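Local coordinates for protein 5-carboxymethyl-2-hydroxymuconate semialdehyde dehydrogenase (Thermus thermophilus, PDB 2D4E) that probably oxidises 5-carboxymethyl-2-hydroxymuconate semialdehyde to the corresponding acid with NAD as the electron acceptor, at residues 18-30 with 48-61. Sequence-based numbering, arbitrary orientation.
Sequences VRRRLKERPALHF and DPATNEVLGVAARG
Arg-19 reaches Asp-48 with its guanidinium edge: NH1 to OD1 is 3.3 Å, and the N-H...O angle of 175° makes this salt bridge long but straight. The two flat groups lie 17° from coplanar, and a water joins Arg-19 NH2 to the same OD1. With CG anti to the backbone N (chi1 -176°) and a bend at chi3, the arginine drops from the helix onto the turn, where Asp-48 OD2 accepts from Ala-50 N in an Asx turn. One helical turn on, Lys-23 folds at chi3 and chi4 to bring NZ 3.0 Å from Val-54 O, well off the carbonyl plane. Leu-22 and Leu-55 meet loosely between the helix and strand 53-59, and Phe-203 of helix 203-214 touches both. Gly-56 CA makes a CA-H...O contact with Leu-22 O (3.5 Å); a CB there would point at that oxygen and clash. One water donates to Arg-19 O and Leu-55 O, 2.8 Å from each; another donates to Leu-22 O and accepts from Val-57 N.

Beyond the helix the backbones pair as a single bridge, Ala-27 N to Val-57 O (2.7 Å) and Ala-59 N to Ala-27 O (2.8 Å), while Pro-26 CB lies alongside Val-57 CG2 and the Ala-27 and Ala-58 methyls touch. Ala-59 CB then sits over one face of the His-29 imidazole, 3.6 Å from its centroid, in a CH-pi contact; Ser-38 and Gln-226 bond the ring nitrogens and fix its rotation. Charge pairing, water-bridged backbone groups, bridge bonds and apolar packing thus together join helix 12-24 and the loop after it to the 43-48/53-59 hairpin.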
ATOM      1  N   VAL C  18     -44.176 -19.081  -3.974  1.00 26.65           N
ATOM      2  CA  VAL C  18     -43.385 -18.159  -4.784  1.00 25.60           C
ATOM      3  C   VAL C  18     -43.884 -18.181  -6.222  1.00 26.59           C
ATOM      4  O   VAL C  18     -44.121 -17.131  -6.823  1.00 28.85           O
ATOM      5  CB  VAL C  18     -41.884 -18.544  -4.768  1.00 27.17           C
ATOM      6  CG1 VAL C  18     -41.107 -17.687  -5.750  1.00 22.91           C
ATOM      7  CG2 VAL C  18     -41.321 -18.378  -3.360  1.00 24.76           C
ATOM      8  N   ARG C  19     -44.054 -19.380  -6.765  1.00 23.66           N
ATOM      9  CA  ARG C  19     -44.524 -19.523  -8.135  1.00 26.01           C
ATOM     10  C   ARG C  19     -45.833 -18.770  -8.334  1.00 27.01           C
ATOM     11  O   ARG C  19     -46.037 -18.101  -9.349  1.00 28.75           O
ATOM     12  CB  ARG C  19     -44.721 -21.006  -8.480  1.00 25.98           C
ATOM     13  CG  ARG C  19     -45.116 -21.251  -9.932  1.00 30.14           C
ATOM     14  CD  ARG C  19     -45.416 -22.720 -10.206  1.00 33.74           C
ATOM     15  NE  ARG C  19     -44.226 -23.571 -10.214  1.00 31.13           N
ATOM     16  CZ  ARG C  19     -43.315 -23.576 -11.184  1.00 37.23           C
ATOM     17  NH1 ARG C  19     -43.446 -22.770 -12.232  1.00 28.39           N
ATOM     18  NH2 ARG C  19     -42.280 -24.403 -11.115  1.00 35.78           N
ATOM     19  N   ARG C  20     -46.715 -18.877  -7.349  1.00 29.56           N
ATOM     20  CA  ARG C  20     -48.015 -18.228  -7.411  1.00 28.72           C
ATOM     21  C   ARG C  20     -47.938 -16.702  -7.335  1.00 27.31           C
ATOM     22  O   ARG C  20     -48.670 -16.009  -8.037  1.00 23.84           O
ATOM     23  CB  ARG C  20     -48.913 -18.785  -6.302  1.00 34.27           C
ATOM     24  CG  ARG C  20     -50.312 -18.210  -6.266  1.00 43.14           C
ATOM     25  CD  ARG C  20     -51.276 -19.147  -5.540  1.00 51.85           C
ATOM     26  NE  ARG C  20     -50.722 -19.688  -4.297  1.00 56.58           N
ATOM     27  CZ  ARG C  20     -50.412 -20.970  -4.109  1.00 57.61           C
ATOM     28  NH1 ARG C  20     -50.600 -21.852  -5.086  1.00 52.78           N
ATOM     29  NH2 ARG C  20     -49.919 -21.376  -2.943  1.00 51.70           N
ATOM     30  N   ARG C  21     -47.052 -16.169  -6.497  1.00 29.76           N
ATOM     31  CA  ARG C  21     -46.933 -14.719  -6.391  1.00 32.70           C
ATOM     32  C   ARG C  21     -46.359 -14.106  -7.671  1.00 34.82           C
ATOM     33  O   ARG C  21     -46.679 -12.969  -8.020  1.00 36.89           O
ATOM     34  CB  ARG C  21     -46.074 -14.328  -5.181  1.00 35.98           C
ATOM     35  CG  ARG C  21     -46.773 -14.528  -3.833  1.00 43.71           C
ATOM     36  CD  ARG C  21     -46.111 -13.708  -2.722  1.00 49.82           C
ATOM     37  NE  ARG C  21     -44.818 -14.246  -2.308  1.00 51.71           N
ATOM     38  CZ  ARG C  21     -44.666 -15.273  -1.477  1.00 56.04           C
ATOM     39  NH1 ARG C  21     -45.733 -15.876  -0.961  1.00 57.37           N
ATOM     40  NH2 ARG C  21     -43.449 -15.701  -1.164  1.00 52.51           N
ATOM     41  N   LEU C  22     -45.520 -14.862  -8.376  1.00 32.57           N
ATOM     42  CA  LEU C  22     -44.924 -14.375  -9.616  1.00 31.73           C
ATOM     43  C   LEU C  22     -45.979 -14.198 -10.698  1.00 33.39           C
ATOM     44  O   LEU C  22     -45.914 -13.266 -11.499  1.00 34.58           O
ATOM     45  CB  LEU C  22     -43.854 -15.342 -10.125  1.00 25.58           C
ATOM     46  CG  LEU C  22     -42.537 -15.432  -9.359  1.00 26.95           C
ATOM     47  CD1 LEU C  22     -41.587 -16.333 -10.124  1.00 17.27           C
ATOM     48  CD2 LEU C  22     -41.935 -14.043  -9.189  1.00 21.79           C
ATOM     49  N   LYS C  23     -46.950 -15.100 -10.724  1.00 36.06           N
ATOM     50  CA  LYS C  23     -48.004 -15.030 -11.725  1.00 36.72           C
ATOM     51  C   LYS C  23     -49.037 -13.973 -11.356  1.00 33.87           C
ATOM     52  O   LYS C  23     -49.681 -13.385 -12.221  1.00 38.39           O
ATOM     53  CB  LYS C  23     -48.669 -16.401 -11.866  1.00 41.81           C
ATOM     54  CG  LYS C  23     -49.762 -16.464 -12.918  1.00 47.27           C
ATOM     55  CD  LYS C  23     -50.095 -17.906 -13.275  1.00 54.62           C
ATOM     56  CE  LYS C  23     -48.980 -18.543 -14.099  1.00 57.63           C
ATOM     57  NZ  LYS C  23     -48.797 -17.842 -15.408  1.00 61.23           N
ATOM     58  N   GLU C  24     -49.177 -13.727 -10.063  1.00 35.34           N
ATOM     59  CA  GLU C  24     -50.137 -12.756  -9.564  1.00 42.90           C
ATOM     60  C   GLU C  24     -49.644 -11.309  -9.585  1.00 42.46           C
ATOM     61  O   GLU C  24     -50.398 -10.394  -9.916  1.00 41.94           O
ATOM     62  CB  GLU C  24     -50.534 -13.118  -8.128  1.00 48.45           C
ATOM     63  CG  GLU C  24     -51.290 -12.010  -7.403  1.00 63.23           C
ATOM     64  CD  GLU C  24     -51.304 -12.189  -5.891  1.00 70.65           C
ATOM     65  OE1 GLU C  24     -50.210 -12.319  -5.293  1.00 71.17           O
ATOM     66  OE2 GLU C  24     -52.408 -12.188  -5.301  1.00 73.55           O
ATOM     67  N   ARG C  25     -48.377 -11.107  -9.235  1.00 45.16           N
ATOM     68  CA  ARG C  25     -47.820  -9.762  -9.159  1.00 42.55           C
ATOM     69  C   ARG C  25     -46.812  -9.351 -10.229  1.00 39.05           C
ATOM     70  O   ARG C  25     -45.729  -9.930 -10.340  1.00 42.22           O
ATOM     71  CB  ARG C  25     -47.191  -9.557  -7.774  1.00 43.80           C
ATOM     72  CG  ARG C  25     -48.171  -9.711  -6.625  1.00 50.92           C
ATOM     73  CD  ARG C  25     -49.299  -8.686  -6.740  1.00 62.36           C
ATOM     74  NE  ARG C  25     -48.845  -7.330  -6.438  1.00 65.60           N
ATOM     75  CZ  ARG C  25     -48.551  -6.897  -5.214  1.00 69.14           C
ATOM     76  NH1 ARG C  25     -48.667  -7.714  -4.173  1.00 67.59           N
ATOM     77  NH2 ARG C  25     -48.136  -5.649  -5.031  1.00 69.69           N
ATOM     78  N   PRO C  26     -47.161  -8.336 -11.034  1.00 34.64           N
ATOM     79  CA  PRO C  26     -46.248  -7.869 -12.082  1.00 32.13           C
ATOM     80  C   PRO C  26     -44.995  -7.309 -11.409  1.00 30.42           C
ATOM     81  O   PRO C  26     -45.085  -6.698 -10.343  1.00 31.43           O
ATOM     82  CB  PRO C  26     -47.052  -6.774 -12.783  1.00 30.70           C
ATOM     83  CG  PRO C  26     -48.481  -7.208 -12.568  1.00 34.52           C
ATOM     84  CD  PRO C  26     -48.467  -7.661 -11.129  1.00 31.27           C
ATOM     85  N   ALA C  27     -43.831  -7.528 -12.009  1.00 27.42           N
ATOM     86  CA  ALA C  27     -42.583  -7.016 -11.443  1.00 24.82           C
ATOM     87  C   ALA C  27     -42.468  -5.546 -11.846  1.00 19.30           C
ATOM     88  O   ALA C  27     -42.286  -5.232 -13.020  1.00 25.79           O
ATOM     89  CB  ALA C  27     -41.397  -7.814 -11.980  1.00 20.55           C
ATOM     90  N   LEU C  28     -42.573  -4.646 -10.874  1.00 19.96           N
ATOM     91  CA  LEU C  28     -42.522  -3.213 -11.165  1.00 20.27           C
ATOM     92  C   LEU C  28     -41.166  -2.549 -10.965  1.00 23.47           C
ATOM     93  O   LEU C  28     -40.246  -3.124 -10.381  1.00 23.57           O
ATOM     94  CB  LEU C  28     -43.558  -2.478 -10.311  1.00 20.37           C
ATOM     95  CG  LEU C  28     -45.014  -2.943 -10.433  1.00 20.21           C
ATOM     96  CD1 LEU C  28     -45.879  -2.206  -9.422  1.00 17.26           C
ATOM     97  CD2 LEU C  28     -45.507  -2.697 -11.844  1.00 18.83           C
ATOM     98  N   HIS C  29     -41.053  -1.324 -11.466  1.00 25.12           N
ATOM     99  CA  HIS C  29     -39.835  -0.546 -11.312  1.00 23.50           C
ATOM    100  C   HIS C  29     -39.861  -0.013  -9.890  1.00 24.83           C
ATOM    101  O   HIS C  29     -40.901  -0.025  -9.233  1.00 19.73           O
ATOM    102  CB  HIS C  29     -39.822   0.677 -12.241  1.00 21.55           C
ATOM    103  CG  HIS C  29     -40.177   0.380 -13.663  1.00 19.66           C
ATOM    104  ND1 HIS C  29     -39.427  -0.456 -14.463  1.00 17.94           N
ATOM    105  CD2 HIS C  29     -41.187   0.840 -14.441  1.00 20.90           C
ATOM    106  CE1 HIS C  29     -39.960  -0.498 -15.672  1.00 18.53           C
ATOM    107  NE2 HIS C  29     -41.028   0.279 -15.685  1.00 21.29           N
ATOM    108  N   PHE C  30     -38.710   0.436  -9.410  1.00 24.55           N
ATOM    109  CA  PHE C  30     -38.634   1.048  -8.097  1.00 23.10           C
ATOM    110  C   PHE C  30     -37.944   2.377  -8.377  1.00 24.71           C
ATOM    111  O   PHE C  30     -36.746   2.421  -8.667  1.00 22.03           O
ATOM    112  CB  PHE C  30     -37.802   0.231  -7.113  1.00 19.83           C
ATOM    113  CG  PHE C  30     -37.918   0.726  -5.703  1.00 21.38           C
ATOM    114  CD1 PHE C  30     -39.052   0.436  -4.946  1.00 19.35           C
ATOM    115  CD2 PHE C  30     -36.935   1.546  -5.152  1.00 21.07           C
ATOM    116  CE1 PHE C  30     -39.208   0.956  -3.662  1.00 20.33           C
ATOM    117  CE2 PHE C  30     -37.079   2.074  -3.866  1.00 18.40           C
ATOM    118  CZ  PHE C  30     -38.220   1.778  -3.121  1.00 22.22           C
ATOM    119  N   ASP C  48     -40.476 -19.571 -17.965  1.00 19.37           N
ATOM    120  CA  ASP C  48     -39.891 -20.523 -17.032  1.00 21.14           C
ATOM    121  C   ASP C  48     -39.142 -21.439 -17.998  1.00 20.86           C
ATOM    122  O   ASP C  48     -39.755 -22.211 -18.725  1.00 25.81           O
ATOM    123  CB  ASP C  48     -41.006 -21.276 -16.296  1.00 25.57           C
ATOM    124  CG  ASP C  48     -40.498 -22.463 -15.493  1.00 29.07           C
ATOM    125  OD1 ASP C  48     -41.273 -22.975 -14.656  1.00 28.82           O
ATOM    126  OD2 ASP C  48     -39.344 -22.897 -15.696  1.00 27.34           O
ATOM    127  N   PRO C  49     -37.803 -21.354 -18.026  1.00 23.75           N
ATOM    128  CA  PRO C  49     -36.978 -22.172 -18.923  1.00 21.92           C
ATOM    129  C   PRO C  49     -37.207 -23.676 -18.882  1.00 21.03           C
ATOM    130  O   PRO C  49     -36.818 -24.388 -19.806  1.00 20.21           O
ATOM    131  CB  PRO C  49     -35.554 -21.778 -18.537  1.00 19.90           C
ATOM    132  CG  PRO C  49     -35.683 -21.389 -17.099  1.00 23.43           C
ATOM    133  CD  PRO C  49     -36.957 -20.600 -17.081  1.00 23.31           C
ATOM    134  N   ALA C  50     -37.850 -24.159 -17.826  1.00 19.89           N
ATOM    135  CA  ALA C  50     -38.123 -25.585 -17.700  1.00 19.70           C
ATOM    136  C   ALA C  50     -39.353 -26.013 -18.498  1.00 22.32           C
ATOM    137  O   ALA C  50     -39.476 -27.176 -18.871  1.00 25.86           O
ATOM    138  CB  ALA C  50     -38.309 -25.951 -16.237  1.00 18.53           C
ATOM    139  N   THR C  51     -40.253 -25.076 -18.777  1.00 23.66           N
ATOM    140  CA  THR C  51     -41.480 -25.402 -19.510  1.00 24.93           C
ATOM    141  C   THR C  51     -41.844 -24.392 -20.596  1.00 29.35           C
ATOM    142  O   THR C  51     -42.744 -24.631 -21.409  1.00 24.68           O
ATOM    143  CB  THR C  51     -42.667 -25.471 -18.553  1.00 22.81           C
ATOM    144  OG1 THR C  51     -42.851 -24.184 -17.952  1.00 23.86           O
ATOM    145  CG2 THR C  51     -42.414 -26.502 -17.455  1.00 17.94           C
ATOM    146  N   ASN C  52     -41.147 -23.264 -20.600  1.00 25.32           N
ATOM    147  CA  ASN C  52     -41.403 -22.199 -21.555  1.00 25.25           C
ATOM    148  C   ASN C  52     -42.794 -21.610 -21.385  1.00 28.15           C
ATOM    149  O   ASN C  52     -43.351 -21.022 -22.311  1.00 28.06           O
ATOM    150  CB  ASN C  52     -41.182 -22.685 -22.989  1.00 24.84           C
ATOM    151  CG  ASN C  52     -39.705 -22.810 -23.330  1.00 29.55           C
ATOM    152  OD1 ASN C  52     -38.905 -21.951 -22.963  1.00 27.08           O
ATOM    153  ND2 ASN C  52     -39.340 -23.875 -24.030  1.00 27.80           N
ATOM    154  N   GLU C  53     -43.350 -21.774 -20.188  1.00 28.07           N
ATOM    155  CA  GLU C  53     -44.659 -21.217 -19.858  1.00 30.71           C
ATOM    156  C   GLU C  53     -44.354 -19.849 -19.260  1.00 26.93           C
ATOM    157  O   GLU C  53     -43.263 -19.629 -18.731  1.00 25.34           O
ATOM    158  CB  GLU C  53     -45.360 -22.049 -18.785  1.00 33.45           C
ATOM    159  CG  GLU C  53     -45.472 -23.533 -19.056  1.00 47.72           C
ATOM    160  CD  GLU C  53     -46.655 -23.891 -19.926  1.00 56.91           C
ATOM    161  OE1 GLU C  53     -47.145 -25.039 -19.803  1.00 57.59           O
ATOM    162  OE2 GLU C  53     -47.088 -23.036 -20.732  1.00 60.55           O
ATOM    163  N   VAL C  54     -45.312 -18.935 -19.322  1.00 26.73           N
ATOM    164  CA  VAL C  54     -45.108 -17.610 -18.757  1.00 21.85           C
ATOM    165  C   VAL C  54     -45.156 -17.679 -17.229  1.00 26.76           C
ATOM    166  O   VAL C  54     -46.105 -18.219 -16.652  1.00 26.53           O
ATOM    167  CB  VAL C  54     -46.181 -16.621 -19.264  1.00 22.72           C
ATOM    168  CG1 VAL C  54     -46.058 -15.296 -18.530  1.00 26.92           C
ATOM    169  CG2 VAL C  54     -46.013 -16.398 -20.760  1.00 17.63           C
ATOM    170  N   LEU C  55     -44.119 -17.149 -16.584  1.00 20.49           N
ATOM    171  CA  LEU C  55     -44.028 -17.129 -15.124  1.00 23.95           C
ATOM    172  C   LEU C  55     -44.754 -15.919 -14.572  1.00 25.79           C
ATOM    173  O   LEU C  55     -45.379 -15.970 -13.508  1.00 29.36           O
ATOM    174  CB  LEU C  55     -42.569 -17.047 -14.671  1.00 27.91           C
ATOM    175  CG  LEU C  55     -41.733 -18.311 -14.501  1.00 32.28           C
ATOM    176  CD1 LEU C  55     -40.297 -17.910 -14.179  1.00 35.01           C
ATOM    177  CD2 LEU C  55     -42.307 -19.168 -13.379  1.00 28.78           C
ATOM    178  N   GLY C  56     -44.650 -14.822 -15.307  1.00 22.56           N
ATOM    179  CA  GLY C  56     -45.273 -13.583 -14.900  1.00 24.33           C
ATOM    180  C   GLY C  56     -44.833 -12.489 -15.846  1.00 25.19           C
ATOM    181  O   GLY C  56     -44.267 -12.772 -16.909  1.00 19.70           O
ATOM    182  N   VAL C  57     -45.083 -11.241 -15.472  1.00 22.98           N
ATOM    183  CA  VAL C  57     -44.714 -10.121 -16.320  1.00 23.24           C
ATOM    184  C   VAL C  57     -43.971  -9.040 -15.546  1.00 22.14           C
ATOM    185  O   VAL C  57     -44.089  -8.941 -14.327  1.00 23.79           O
ATOM    186  CB  VAL C  57     -45.975  -9.502 -16.987  1.00 25.61           C
ATOM    187  CG1 VAL C  57     -46.738 -10.580 -17.753  1.00 23.58           C
ATOM    188  CG2 VAL C  57     -46.877  -8.872 -15.933  1.00 25.59           C
ATOM    189  N   ALA C  58     -43.199  -8.233 -16.264  1.00 22.98           N
ATOM    190  CA  ALA C  58     -42.449  -7.147 -15.655  1.00 21.48           C
ATOM    191  C   ALA C  58     -42.714  -5.873 -16.446  1.00 22.03           C
ATOM    192  O   ALA C  58     -42.888  -5.922 -17.665  1.00 23.47           O
ATOM    193  CB  ALA C  58     -40.955  -7.473 -15.665  1.00 22.03           C
ATOM    194  N   ALA C  59     -42.747  -4.737 -15.752  1.00 23.51           N
ATOM    195  CA  ALA C  59     -42.986  -3.447 -16.400  1.00 22.40           C
ATOM    196  C   ALA C  59     -41.952  -3.184 -17.495  1.00 24.67           C
ATOM    197  O   ALA C  59     -40.753  -3.395 -17.298  1.00 25.94           O
ATOM    198  CB  ALA C  59     -42.948  -2.330 -15.365  1.00 24.16           C
ATOM    199  N   ARG C  60     -42.419  -2.722 -18.650  1.00 20.25           N
ATOM    200  CA  ARG C  60     -41.531  -2.442 -19.769  1.00 23.51           C
ATOM    201  C   ARG C  60     -41.074  -0.992 -19.722  1.00 25.47           C
ATOM    202  O   ARG C  60     -41.717  -0.110 -20.286  1.00 27.11           O
ATOM    203  CB  ARG C  60     -42.248  -2.731 -21.089  1.00 21.88           C
ATOM    204  CG  ARG C  60     -41.374  -2.586 -22.321  1.00 23.03           C
ATOM    205  CD  ARG C  60     -42.079  -3.128 -23.549  1.00 23.17           C
ATOM    206  NE  ARG C  60     -41.282  -2.955 -24.760  1.00 31.94           N
ATOM    207  CZ  ARG C  60     -41.629  -3.423 -25.954  1.00 33.55           C
ATOM    208  NH1 ARG C  60     -42.762  -4.096 -26.103  1.00 34.88           N
ATOM    209  NH2 ARG C  60     -40.846  -3.216 -27.004  1.00 33.02           N
ATOM    210  N   GLY C  61     -39.953  -0.760 -19.046  1.00 28.01           N
ATOM    211  CA  GLY C  61     -39.424   0.586 -18.904  1.00 27.58           C
ATOM    212  C   GLY C  61     -38.763   1.170 -20.135  1.00 24.29           C
ATOM    213  O   GLY C  61     -38.158   0.454 -20.933  1.00 22.23           O
TER
HETATM  214  O   HOH W   1     -45.494 -18.403 -12.110  1.00 24.27           O
HETATM  215  O   HOH W   2     -40.175 -24.499 -12.861  1.00 33.62           O
HETATM  216  O   HOH W   3     -46.370 -11.318 -12.953  1.00 41.39           O